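Local coordinates for beta-Ala-His dipeptidase (Homo sapiens, PDB 3DLJ), which hydrolyses Xaa-His dipeptides, most actively carnosine and anserine, as a secreted, zinc-dependent homodimeric metallopeptidase of the M20A family, at residues D25-T30 with W151-S156; Q114-G119 with D125-T130; I172-G175 with G180-A183; P215-G220 with L406-A411; E282-T287 with L319-S324. All coordinates share one frame; numbering follows the deposited sequence.

Contact 1. Residues D25-T30 with W151-S156; sequences DEFVQT and WINAVS
Phe27 and Asn153 meet as two flat groups laid one on the other, a ring and an amide whose planes differ by only 11°. Asn153 CB sits squarely above the middle of the Phe27 ring, 3.6 Å from its centroid, and makes a CH-pi contact there. From that point the amide runs back over the root of the ring while the ring runs out the other way, so the two side chains slide past each other in opposite directions. Asn153 ND2 ends 3.4 Å from Phe27 CG and the same distance from Phe27 CB, and Asn153 CG lies 3.5 Å from Phe27 CD1. Placing Phe27 CG anti to the carbonyl carbon, beside the backbone N (chi1 -72°), sends the ring across to helix 141-160. The close packing ends here. Ser156 OG comes no nearer than 4.1 Å to Phe27 CE1, obliquely, and is held instead by its own helix through a 2.7 Å bond from Ser156 OG to Asn153 O. On helix 24-35 the exposed Asp25, Glu26 and Gln29 take no part and belong to the solvent side. An alanine in place of Phe27 would remove the platform beneath Asn153 and is likely to let the amide turn and the two helices lose their chief point of touch. Helix 464-482 borders both partners: Tyr467 bonds to Phe27 O and touches Asn153, while Trp151 reaches Phe107 and Ile169 in the central sheet.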
# COMPACT_ATOMS: atom_id res chain seq x y z
N ASP A 25 -14.62 -14.74 16.50
CA ASP A 25 -15.62 -14.98 15.46
C ASP A 25 -16.45 -13.73 15.20
O ASP A 25 -16.85 -13.47 14.06
CB ASP A 25 -16.54 -16.15 15.81
CG ASP A 25 -15.85 -17.52 15.66
OD1 ASP A 25 -14.75 -17.61 15.07
OD2 ASP A 25 -16.41 -18.52 16.14
N GLU A 26 -16.68 -12.97 16.28
CA GLU A 26 -17.27 -11.63 16.21
C GLU A 26 -16.34 -10.63 15.52
O GLU A 26 -16.81 -9.77 14.80
CB GLU A 26 -17.61 -11.10 17.60
CG GLU A 26 -18.96 -11.56 18.16
CD GLU A 26 -19.09 -11.24 19.67
OE1 GLU A 26 -18.51 -10.21 20.11
OE2 GLU A 26 -19.76 -12.01 20.40
N PHE A 27 -15.03 -10.75 15.73
CA PHE A 27 -14.08 -9.84 15.12
C PHE A 27 -14.08 -10.10 13.60
O PHE A 27 -13.99 -9.19 12.83
CB PHE A 27 -12.66 -9.99 15.70
CG PHE A 27 -12.47 -9.46 17.14
CD1 PHE A 27 -13.41 -8.64 17.75
CD2 PHE A 27 -11.30 -9.77 17.85
CE1 PHE A 27 -13.21 -8.14 19.03
CE2 PHE A 27 -11.08 -9.28 19.12
CZ PHE A 27 -12.03 -8.47 19.73
N VAL A 28 -14.18 -11.38 13.21
CA VAL A 28 -14.19 -11.85 11.82
C VAL A 28 -15.51 -11.53 11.12
O VAL A 28 -15.53 -11.32 9.92
CB VAL A 28 -13.95 -13.40 11.75
CG1 VAL A 28 -14.31 -13.97 10.36
CG2 VAL A 28 -12.51 -13.75 12.11
N GLN A 29 -16.61 -11.48 11.88
CA GLN A 29 -17.89 -11.08 11.31
C GLN A 29 -17.93 -9.58 11.08
O GLN A 29 -18.50 -9.13 10.10
CB GLN A 29 -19.06 -11.55 12.20
CG GLN A 29 -20.41 -10.96 11.81
CD GLN A 29 -20.94 -11.50 10.49
OE1 GLN A 29 -20.67 -12.64 10.10
NE2 GLN A 29 -21.71 -10.67 9.79
N THR A 30 -17.34 -8.79 11.99
CA THR A 30 -17.24 -7.35 11.73
C THR A 30 -16.43 -7.11 10.45
O THR A 30 -16.82 -6.30 9.61
CB THR A 30 -16.63 -6.58 12.88
OG1 THR A 30 -17.44 -6.78 14.05
CG2 THR A 30 -16.59 -5.08 12.56
N TRP A 151 -6.58 -3.22 15.06
CA TRP A 151 -6.27 -2.09 15.94
C TRP A 151 -7.47 -1.66 16.75
O TRP A 151 -7.38 -1.54 17.98
CB TRP A 151 -5.73 -0.88 15.12
CG TRP A 151 -5.31 0.31 15.95
CD1 TRP A 151 -6.11 1.35 16.34
CD2 TRP A 151 -4.00 0.59 16.49
NE1 TRP A 151 -5.38 2.26 17.10
CE2 TRP A 151 -4.09 1.83 17.19
CE3 TRP A 151 -2.75 -0.06 16.43
CZ2 TRP A 151 -2.98 2.42 17.83
CZ3 TRP A 151 -1.64 0.53 17.08
CH2 TRP A 151 -1.77 1.75 17.76
N ILE A 152 -8.60 -1.46 16.06
CA ILE A 152 -9.86 -1.08 16.73
C ILE A 152 -10.34 -2.16 17.71
O ILE A 152 -10.82 -1.85 18.81
CB ILE A 152 -10.98 -0.70 15.72
CG1 ILE A 152 -10.72 0.70 15.12
CG2 ILE A 152 -12.38 -0.77 16.38
CD1 ILE A 152 -11.54 1.03 13.86
N ASN A 153 -10.24 -3.42 17.30
CA ASN A 153 -10.66 -4.54 18.14
C ASN A 153 -9.79 -4.65 19.40
O ASN A 153 -10.32 -4.86 20.46
CB ASN A 153 -10.69 -5.86 17.34
CG ASN A 153 -11.78 -5.89 16.25
OD1 ASN A 153 -12.73 -5.14 16.31
ND2 ASN A 153 -11.64 -6.76 15.27
N ALA A 154 -8.46 -4.51 19.27
CA ALA A 154 -7.56 -4.40 20.44
C ALA A 154 -8.04 -3.36 21.48
O ALA A 154 -8.11 -3.66 22.68
CB ALA A 154 -6.10 -4.12 20.00
N VAL A 155 -8.32 -2.14 21.02
CA VAL A 155 -8.85 -1.08 21.88
C VAL A 155 -10.15 -1.51 22.54
O VAL A 155 -10.35 -1.28 23.73
CB VAL A 155 -9.10 0.25 21.11
CG1 VAL A 155 -9.84 1.24 21.99
CG2 VAL A 155 -7.79 0.86 20.66
N SER A 156 -11.03 -2.15 21.77
CA SER A 156 -12.33 -2.59 22.25
C SER A 156 -12.25 -3.70 23.31
O SER A 156 -13.18 -3.87 24.09
CB SER A 156 -13.21 -3.01 21.07
OG SER A 156 -12.97 -4.38 20.75

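Contact 2. Residues Q114-G119 with D125-T130; sequences QPADRG and DPYVLT
The guanidinium of Arg118 lies flat against the start of segment 125-130, one face carrying the backbone N of Asp125, 3.6 Å above the plane and over its centre. Arg118 NH1 comes to 3.5 Å from Asp125 CB, yet the charges do not pair: Arg118 NH1 and Asp125 OD2 stay 4.5 Å apart, too far for a salt bridge, though some attraction probably remains. The second flat group, the Tyr127 ring, has water 1 at its edge and in its plane. That water stands 2.6 Å from Tyr127 OH and accepts from Ala116 N, joining the phenol to the opposite backbone, while Ala116 O approaches Tyr127 CE1 obliquely. Between the flat groups the packing is tight, with Ala116 CB only 3.5 Å from Pro126 CB; Arg118 CB rests on Pro126 CD. Asp125 CG stands anti to its own nitrogen (chi1 -180°), which sets CG beside the carbonyl carbon, where Asp125 OD1 receives Tyr127 N from above the carboxylate plane at 3.1 Å. Just upstream, Gln114 NE2 bonds to Glu178, a ligand of one zinc ion, and Arg139 holds the carbonyls of Gln114 and Pro115. The arrangement is thus an Asx turn overlaid on a type I beta turn from Asp125 to Val128, packed against the loop that leads away from the two-zinc site of this M20 peptidase.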
# COMPACT_ATOMS: atom_id res chain seq x y z
N GLN A 114 -9.08 -0.90 -3.54
CA GLN A 114 -8.87 -1.07 -4.97
C GLN A 114 -10.10 -1.74 -5.57
O GLN A 114 -10.74 -2.55 -4.90
CB GLN A 114 -7.63 -1.95 -5.22
CG GLN A 114 -6.29 -1.23 -5.07
CD GLN A 114 -6.01 -0.24 -6.22
OE1 GLN A 114 -6.22 -0.56 -7.39
NE2 GLN A 114 -5.54 0.95 -5.89
N PRO A 115 -10.45 -1.41 -6.84
CA PRO A 115 -11.57 -2.07 -7.50
C PRO A 115 -11.44 -3.60 -7.48
O PRO A 115 -10.33 -4.13 -7.46
CB PRO A 115 -11.48 -1.57 -8.94
CG PRO A 115 -10.82 -0.23 -8.84
CD PRO A 115 -9.81 -0.41 -7.71
N ALA A 116 -12.57 -4.29 -7.48
CA ALA A 116 -12.58 -5.72 -7.58
C ALA A 116 -13.75 -6.14 -8.44
O ALA A 116 -14.93 -5.96 -8.08
CB ALA A 116 -12.69 -6.35 -6.21
N ASP A 117 -13.44 -6.69 -9.60
CA ASP A 117 -14.48 -7.31 -10.40
C ASP A 117 -14.25 -8.79 -10.34
O ASP A 117 -13.13 -9.26 -10.51
CB ASP A 117 -14.45 -6.78 -11.84
CG ASP A 117 -15.25 -5.48 -12.00
OD1 ASP A 117 -15.74 -4.92 -10.98
OD2 ASP A 117 -15.39 -5.02 -13.16
N ARG A 118 -15.32 -9.53 -10.08
CA ARG A 118 -15.24 -10.99 -10.03
C ARG A 118 -14.74 -11.61 -11.34
O ARG A 118 -14.00 -12.59 -11.32
CB ARG A 118 -16.59 -11.56 -9.64
CG ARG A 118 -16.51 -13.00 -9.29
CD ARG A 118 -17.80 -13.46 -8.69
NE ARG A 118 -17.62 -14.84 -8.28
CZ ARG A 118 -18.41 -15.47 -7.43
NH1 ARG A 118 -19.45 -14.85 -6.89
NH2 ARG A 118 -18.12 -16.74 -7.13
N GLY A 119 -15.11 -11.00 -12.46
CA GLY A 119 -14.59 -11.43 -13.78
C GLY A 119 -13.09 -11.28 -13.97
O GLY A 119 -12.53 -11.84 -14.92
N ASP A 125 -16.75 -14.27 -4.39
CA ASP A 125 -17.29 -12.93 -4.55
C ASP A 125 -16.38 -11.97 -3.74
O ASP A 125 -16.31 -12.09 -2.51
CB ASP A 125 -18.75 -12.90 -4.08
CG ASP A 125 -19.38 -11.54 -4.21
OD1 ASP A 125 -18.66 -10.54 -4.26
OD2 ASP A 125 -20.62 -11.44 -4.24
N PRO A 126 -15.68 -11.03 -4.42
CA PRO A 126 -14.68 -10.15 -3.76
C PRO A 126 -15.19 -9.42 -2.52
O PRO A 126 -14.40 -9.12 -1.63
CB PRO A 126 -14.33 -9.13 -4.86
CG PRO A 126 -15.31 -9.33 -5.95
CD PRO A 126 -15.78 -10.74 -5.86
N TYR A 127 -16.49 -9.16 -2.46
CA TYR A 127 -17.11 -8.39 -1.39
C TYR A 127 -17.89 -9.25 -0.39
O TYR A 127 -18.62 -8.74 0.47
CB TYR A 127 -17.96 -7.26 -1.96
CG TYR A 127 -17.12 -6.20 -2.65
CD1 TYR A 127 -17.13 -6.05 -4.06
CD2 TYR A 127 -16.27 -5.38 -1.91
CE1 TYR A 127 -16.32 -5.09 -4.69
CE2 TYR A 127 -15.47 -4.41 -2.53
CZ TYR A 127 -15.49 -4.28 -3.91
OH TYR A 127 -14.69 -3.32 -4.48
N VAL A 128 -17.73 -10.57 -0.51
CA VAL A 128 -18.28 -11.50 0.49
C VAL A 128 -17.08 -12.19 1.15
O VAL A 128 -16.49 -13.07 0.52
CB VAL A 128 -19.22 -12.58 -0.13
CG1 VAL A 128 -19.70 -13.56 0.94
CG2 VAL A 128 -20.42 -11.94 -0.84
N LEU A 129 -16.72 -11.79 2.38
CA LEU A 129 -15.58 -12.42 3.09
C LEU A 129 -15.86 -13.93 3.20
O LEU A 129 -16.88 -14.32 3.75
CB LEU A 129 -15.32 -11.80 4.47
CG LEU A 129 -14.00 -12.12 5.21
CD1 LEU A 129 -12.81 -11.30 4.67
CD2 LEU A 129 -14.13 -11.93 6.74
N THR A 130 -14.97 -14.74 2.64
CA THR A 130 -15.14 -16.19 2.60
C THR A 130 -13.90 -16.82 3.26
O THR A 130 -12.76 -16.54 2.86
CB THR A 130 -15.29 -16.68 1.11
OG1 THR A 130 -16.33 -15.94 0.45
CG2 THR A 130 -15.61 -18.18 1.02
O HOH W 1 -14.97 -2.53 -6.96

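Contact 3. Residues I172-G175 with G180-A183; sequences IIEG and GSVA
Glu174 reaches Ser181 from the last residue of strand 168-174, in the central mixed sheet of the catalytic fold, and so ties the strand end to the turn before helix 184-191. At its CB the side chain leaves toward that turn, with CG placed between the backbone N and the carbonyl carbon (chi1 68°); from CG it runs extended past the apolar neighbours Val91 and Ile431. Glu174 CD arrives 3.5 Å from Ser181 OG. The two oxygens then divide the work. Glu174 OE2 accepts from Ser181 OG at 2.7 Å on its syn lone pair, and it also bonds to the hydroxyl of Tyr108, so two partners grip one buried oxygen. A leucine in place of Glu174 would remove both acceptors and would probably leave the hydroxyls of Ser181 and Tyr108 without their mate and the turn less firmly held to the strand. The zinc ligand His110 touches Glu174, and Glu177, the probable proton acceptor, is also close by, which puts this link in the second shell of the active site. Glu174 OE1, 3.5 Å from Ser181 CA, takes a 3.0 Å hydrogen bond from water 2, which donates its other proton to Val182 O at 2.9 Å.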
# COMPACT_ATOMS: atom_id res chain seq x y z
N ILE A 172 -6.35 8.67 12.79
CA ILE A 172 -6.61 9.40 11.54
C ILE A 172 -6.92 8.40 10.40
O ILE A 172 -6.02 7.69 9.94
CB ILE A 172 -5.48 10.40 11.15
CG1 ILE A 172 -5.78 11.10 9.83
CG2 ILE A 172 -4.08 9.72 11.12
CD1 ILE A 172 -4.75 12.13 9.44
N ILE A 173 -8.18 8.32 10.00
CA ILE A 173 -8.60 7.35 8.99
C ILE A 173 -9.23 8.05 7.79
O ILE A 173 -10.19 8.81 7.94
CB ILE A 173 -9.61 6.28 9.54
CG1 ILE A 173 -9.22 5.72 10.93
CG2 ILE A 173 -9.86 5.19 8.52
CD1 ILE A 173 -7.94 4.89 11.03
N GLU A 174 -8.68 7.79 6.61
CA GLU A 174 -9.15 8.42 5.37
C GLU A 174 -9.83 7.41 4.46
O GLU A 174 -9.77 6.18 4.69
CB GLU A 174 -7.99 9.10 4.63
CG GLU A 174 -6.94 8.15 4.05
CD GLU A 174 -6.16 8.77 2.89
OE1 GLU A 174 -6.70 9.68 2.22
OE2 GLU A 174 -5.01 8.35 2.64
N GLY A 175 -10.48 7.95 3.42
CA GLY A 175 -11.14 7.13 2.43
C GLY A 175 -10.66 7.33 1.00
O GLY A 175 -11.41 7.03 0.06
N GLY A 180 -4.54 8.37 -4.34
CA GLY A 180 -3.60 9.47 -4.08
C GLY A 180 -3.82 10.35 -2.85
O GLY A 180 -3.26 11.45 -2.76
N SER A 181 -4.63 9.87 -1.89
CA SER A 181 -4.94 10.62 -0.66
C SER A 181 -5.35 12.08 -0.90
O SER A 181 -4.88 13.00 -0.22
CB SER A 181 -3.77 10.53 0.33
OG SER A 181 -3.48 9.17 0.62
N VAL A 182 -6.23 12.28 -1.89
CA VAL A 182 -6.70 13.61 -2.29
C VAL A 182 -7.10 14.42 -1.06
O VAL A 182 -7.94 13.98 -0.26
CB VAL A 182 -7.87 13.53 -3.34
CG1 VAL A 182 -8.50 14.88 -3.59
CG2 VAL A 182 -7.35 12.96 -4.67
N ALA A 183 -6.47 15.59 -0.92
CA ALA A 183 -6.77 16.57 0.12
C ALA A 183 -6.25 16.21 1.52
O ALA A 183 -6.46 16.98 2.46
CB ALA A 183 -8.28 16.88 0.17
O HOH W 2 -8.53 11.96 1.75

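Contact 4. Residues P215-G220 with L406-A411; sequences PAITYG and LAAKRA
Helix 403-416 lies against a face of the mixed sheet built round the long strand 216-232, and Ile217, near the start of that strand, meets it through Ala408 and Lys409. The work is done by the end of one branch. Ile217 CG1 stands anti to the carbonyl carbon (chi1 -70°), which sends it toward the helix, and a chi2 of 148°, off a staggered value, carries CD1 onto the helix backbone. The methyl lodges where successive residues join, with Ile217 CD1 3.4 Å from Lys409 N and 3.7 Å from Ala408 C. Flanking it are the two side chains: Ala408 CB, 3.8 Å from Ile217 CD1, and Lys409 CG, 3.6 Å from the same methyl. The small Ala408 probably lets the isoleucine tip reach the helix backbone. Lys409 passes at about a right angle, giving its aliphatic base to the contact while its extended chain carries on past Met422 of strand 421-425. Tyr405 and Ile412 of the same helix also touch Ile217, and Tyr405 OH bonds to Thr218 O. On another side of the helix, Ala407 packs on helix 464-482. This is a helix packed on one face of a mixed beta sheet, the Ile217 methyl held between Ala408 and the aliphatic base of Lys409.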
# COMPACT_ATOMS: atom_id res chain seq x y z
N PRO A 215 7.75 -12.91 11.96
CA PRO A 215 7.07 -11.62 11.86
C PRO A 215 8.08 -10.53 11.56
O PRO A 215 9.29 -10.76 11.60
CB PRO A 215 6.45 -11.42 13.26
CG PRO A 215 6.55 -12.78 13.93
CD PRO A 215 7.79 -13.39 13.36
N ALA A 216 7.60 -9.33 11.27
CA ALA A 216 8.51 -8.31 10.81
C ALA A 216 8.15 -6.95 11.37
O ALA A 216 7.01 -6.74 11.83
CB ALA A 216 8.50 -8.26 9.29
N ILE A 217 9.14 -6.07 11.35
CA ILE A 217 8.93 -4.63 11.47
C ILE A 217 9.60 -3.98 10.26
O ILE A 217 10.72 -4.35 9.90
CB ILE A 217 9.49 -4.04 12.80
CG1 ILE A 217 8.66 -4.51 14.00
CG2 ILE A 217 9.41 -2.53 12.80
CD1 ILE A 217 9.49 -4.66 15.27
N THR A 218 8.92 -3.01 9.65
CA THR A 218 9.35 -2.41 8.39
C THR A 218 9.83 -0.98 8.62
O THR A 218 9.11 -0.17 9.21
CB THR A 218 8.21 -2.49 7.35
OG1 THR A 218 7.75 -3.85 7.27
CG2 THR A 218 8.65 -1.98 5.96
N TYR A 219 11.05 -0.68 8.18
CA TYR A 219 11.68 0.60 8.49
C TYR A 219 12.14 1.38 7.26
O TYR A 219 12.73 2.47 7.40
CB TYR A 219 12.87 0.41 9.44
CG TYR A 219 14.06 -0.29 8.82
CD1 TYR A 219 15.09 0.44 8.20
CD2 TYR A 219 14.18 -1.68 8.87
CE1 TYR A 219 16.19 -0.20 7.64
CE2 TYR A 219 15.27 -2.33 8.32
CZ TYR A 219 16.27 -1.59 7.71
OH TYR A 219 17.34 -2.24 7.16
N GLY A 220 11.90 0.83 6.08
CA GLY A 220 12.22 1.53 4.85
C GLY A 220 11.36 1.10 3.69
O GLY A 220 10.95 -0.05 3.63
N LEU A 406 11.38 0.18 19.11
CA LEU A 406 11.66 -0.74 20.22
C LEU A 406 10.39 -1.34 20.86
O LEU A 406 10.34 -2.55 21.16
CB LEU A 406 12.53 -0.06 21.28
CG LEU A 406 12.99 -0.88 22.50
CD1 LEU A 406 13.69 -2.21 22.10
CD2 LEU A 406 13.89 -0.04 23.42
N ALA A 407 9.39 -0.48 21.07
CA ALA A 407 8.08 -0.90 21.57
C ALA A 407 7.48 -2.01 20.71
O ALA A 407 6.97 -3.00 21.24
CB ALA A 407 7.12 0.30 21.64
N ALA A 408 7.55 -1.83 19.38
CA ALA A 408 7.05 -2.80 18.41
C ALA A 408 7.78 -4.16 18.50
O ALA A 408 7.13 -5.20 18.50
CB ALA A 408 7.15 -2.22 16.98
N LYS A 409 9.12 -4.12 18.57
CA LYS A 409 9.99 -5.31 18.74
C LYS A 409 9.60 -6.14 19.96
O LYS A 409 9.38 -7.35 19.85
CB LYS A 409 11.45 -4.89 18.89
CG LYS A 409 12.04 -4.16 17.69
CD LYS A 409 13.34 -3.47 18.06
CE LYS A 409 14.27 -3.33 16.86
NZ LYS A 409 15.52 -2.58 17.20
N ARG A 410 9.52 -5.47 21.11
CA ARG A 410 9.01 -6.06 22.35
C ARG A 410 7.59 -6.62 22.24
O ARG A 410 7.34 -7.74 22.69
CB ARG A 410 9.11 -5.06 23.50
CG ARG A 410 10.54 -4.67 23.90
N ALA A 411 6.66 -5.87 21.65
CA ALA A 411 5.30 -6.37 21.48
C ALA A 411 5.28 -7.65 20.64
O ALA A 411 4.52 -8.57 20.94
CB ALA A 411 4.38 -5.30 20.88

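Contact 5. Residues E282-T287 with L319-S324; sequences EEEINT and LWRYPS
Arg321 grips Glu284 side-on, presenting NE and NH2 to the two carboxylate oxygens, one nitrogen to each. The shorter bond of the pair runs from Arg321 NE to Glu284 OE2, 2.8 Å long and nearly straight at 177°, with OE2 lying in the guanidinium plane. Seen from the acid the same bond is less regular, since NE meets OE2 from well above the carboxylate plane. Its companion, from Arg321 NH2 to Glu284 OE1, is longer at 3.2 Å and more bent, 154°, and arrives on the syn side of the oxygen, somewhat out of plane. Both irregularities go with a 48° angle between the two planes, which are not coplanar as in an ideal paired salt bridge. Arg321 stands just past the end of helix 312-320, in the turn leading into strand 324-331 of the mixed sheet built round strand 216-232, and Glu284 lies in the first turn of helix 282-289, so the bridge joins the end of one helix to the beginning of another across the 36 residues between them. Glu284 crosses in an extended chain, whereas Arg321 is bent at chi2 and chi3. That bend lays Arg321 CD over a face of the Tyr322 ring, 3.8 Å above it and offset toward the rim, and sets Tyr322 CD2 at the guanidinium edge. The remaining donors are engaged as well: NH2 has a second acceptor in the carbonyl of Val278, and NH1 is hydrogen-bonded elsewhere in the protein. At Glu284 N the hydroxyl of Thr281 makes a weak hydrogen bond.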
# COMPACT_ATOMS: atom_id res chain seq x y z
N GLU A 282 30.08 -3.97 2.17
CA GLU A 282 30.21 -5.11 3.08
C GLU A 282 29.21 -5.11 4.26
O GLU A 282 28.57 -6.12 4.53
CB GLU A 282 31.66 -5.14 3.60
CG GLU A 282 31.86 -5.62 5.05
CD GLU A 282 31.79 -7.13 5.19
OE1 GLU A 282 32.41 -7.65 6.16
OE2 GLU A 282 31.12 -7.79 4.36
N GLU A 283 29.12 -3.97 4.95
CA GLU A 283 28.20 -3.76 6.06
C GLU A 283 26.77 -4.08 5.64
O GLU A 283 26.05 -4.83 6.32
CB GLU A 283 28.25 -2.30 6.49
CG GLU A 283 28.39 -2.12 7.98
CD GLU A 283 27.30 -1.27 8.59
OE1 GLU A 283 26.18 -1.19 8.01
OE2 GLU A 283 27.55 -0.70 9.68
N GLU A 284 26.37 -3.49 4.51
CA GLU A 284 25.04 -3.64 3.94
C GLU A 284 24.76 -5.09 3.56
O GLU A 284 23.72 -5.62 3.91
CB GLU A 284 24.86 -2.74 2.74
CG GLU A 284 23.42 -2.70 2.30
CD GLU A 284 23.15 -1.70 1.21
OE1 GLU A 284 24.11 -1.04 0.77
OE2 GLU A 284 21.97 -1.58 0.80
N ILE A 285 25.70 -5.71 2.85
CA ILE A 285 25.59 -7.13 2.51
C ILE A 285 25.30 -7.97 3.77
O ILE A 285 24.45 -8.86 3.75
CB ILE A 285 26.86 -7.62 1.77
CG1 ILE A 285 26.90 -7.04 0.34
CG2 ILE A 285 26.89 -9.15 1.69
CD1 ILE A 285 28.32 -6.93 -0.27
N ASN A 286 26.00 -7.67 4.86
CA ASN A 286 25.85 -8.40 6.11
C ASN A 286 24.45 -8.34 6.72
O ASN A 286 23.93 -9.35 7.19
CB ASN A 286 26.91 -7.94 7.12
CG ASN A 286 28.26 -8.62 6.89
OD1 ASN A 286 28.40 -9.49 6.03
ND2 ASN A 286 29.26 -8.24 7.69
N THR A 287 23.85 -7.16 6.69
CA THR A 287 22.46 -6.93 7.06
C THR A 287 21.48 -7.85 6.32
O THR A 287 20.53 -8.35 6.93
CB THR A 287 22.11 -5.42 6.82
OG1 THR A 287 22.87 -4.60 7.72
CG2 THR A 287 20.65 -5.14 7.02
N LEU A 319 14.45 -6.18 -4.37
CA LEU A 319 13.20 -5.69 -3.81
C LEU A 319 13.34 -4.39 -3.02
O LEU A 319 12.45 -3.52 -3.06
CB LEU A 319 12.63 -6.77 -2.87
CG LEU A 319 12.00 -8.03 -3.44
CD1 LEU A 319 11.30 -8.82 -2.33
CD2 LEU A 319 11.00 -7.66 -4.58
N TRP A 320 14.44 -4.25 -2.29
CA TRP A 320 14.54 -3.19 -1.29
C TRP A 320 15.46 -2.02 -1.63
O TRP A 320 15.20 -0.90 -1.22
CB TRP A 320 14.96 -3.76 0.06
CG TRP A 320 14.02 -4.77 0.66
CD1 TRP A 320 12.73 -5.06 0.27
CD2 TRP A 320 14.29 -5.60 1.79
NE1 TRP A 320 12.20 -6.03 1.07
CE2 TRP A 320 13.14 -6.39 2.02
CE3 TRP A 320 15.41 -5.76 2.65
CZ2 TRP A 320 13.06 -7.32 3.06
CZ3 TRP A 320 15.34 -6.69 3.67
CH2 TRP A 320 14.17 -7.46 3.87
N ARG A 321 16.54 -2.30 -2.35
CA ARG A 321 17.63 -1.33 -2.47
C ARG A 321 18.20 -1.16 -3.89
O ARG A 321 19.13 -0.38 -4.11
CB ARG A 321 18.73 -1.60 -1.42
CG ARG A 321 19.50 -2.92 -1.58
CD ARG A 321 20.70 -2.75 -2.54
NE ARG A 321 21.72 -1.82 -2.02
CZ ARG A 321 22.51 -1.05 -2.77
NH1 ARG A 321 22.40 -1.04 -4.09
NH2 ARG A 321 23.40 -0.25 -2.20
N TYR A 322 17.62 -1.89 -4.84
CA TYR A 322 17.86 -1.64 -6.26
C TYR A 322 16.57 -1.13 -6.92
O TYR A 322 15.47 -1.50 -6.52
CB TYR A 322 18.36 -2.89 -6.97
CG TYR A 322 19.78 -3.31 -6.62
CD1 TYR A 322 20.02 -4.50 -5.93
CD2 TYR A 322 20.88 -2.55 -7.01
CE1 TYR A 322 21.30 -4.92 -5.63
CE2 TYR A 322 22.16 -2.97 -6.71
CZ TYR A 322 22.36 -4.16 -6.02
OH TYR A 322 23.64 -4.61 -5.70
N PRO A 323 16.70 -0.24 -7.93
CA PRO A 323 15.50 0.21 -8.63
C PRO A 323 14.91 -0.94 -9.48
O PRO A 323 15.60 -1.90 -9.78
CB PRO A 323 16.03 1.34 -9.52
CG PRO A 323 17.43 1.01 -9.75
CD PRO A 323 17.92 0.37 -8.49
N SER A 324 13.64 -0.84 -9.83
CA SER A 324 13.02 -1.87 -10.63
C SER A 324 12.05 -1.20 -11.60
O SER A 324 11.52 -0.11 -11.29
CB SER A 324 12.30 -2.88 -9.73
OG SER A 324 11.11 -2.33 -9.19

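From the N terminus, contact 1 closes the first long loop, bringing helix 24-35 to helix 141-160. Contact 2 falls wholly within that loop as a short local closure in the stretch between strands 104-110 and 130-132, and the two touch where Val28 O lies 3.5 Å from Leu129 CD2. Contact 3 follows in series, a local closure between strand 168-174 and the turn before helix 184-191. Contact 4 then spans 185 residues, joining strand 216-232 to helix 403-416, and contact 5 lies within its loop, linking helix 282-289 to the end of helix 312-320. None of the loops cross; contacts 3 and 5 stand on opposite sides of the chain's centre.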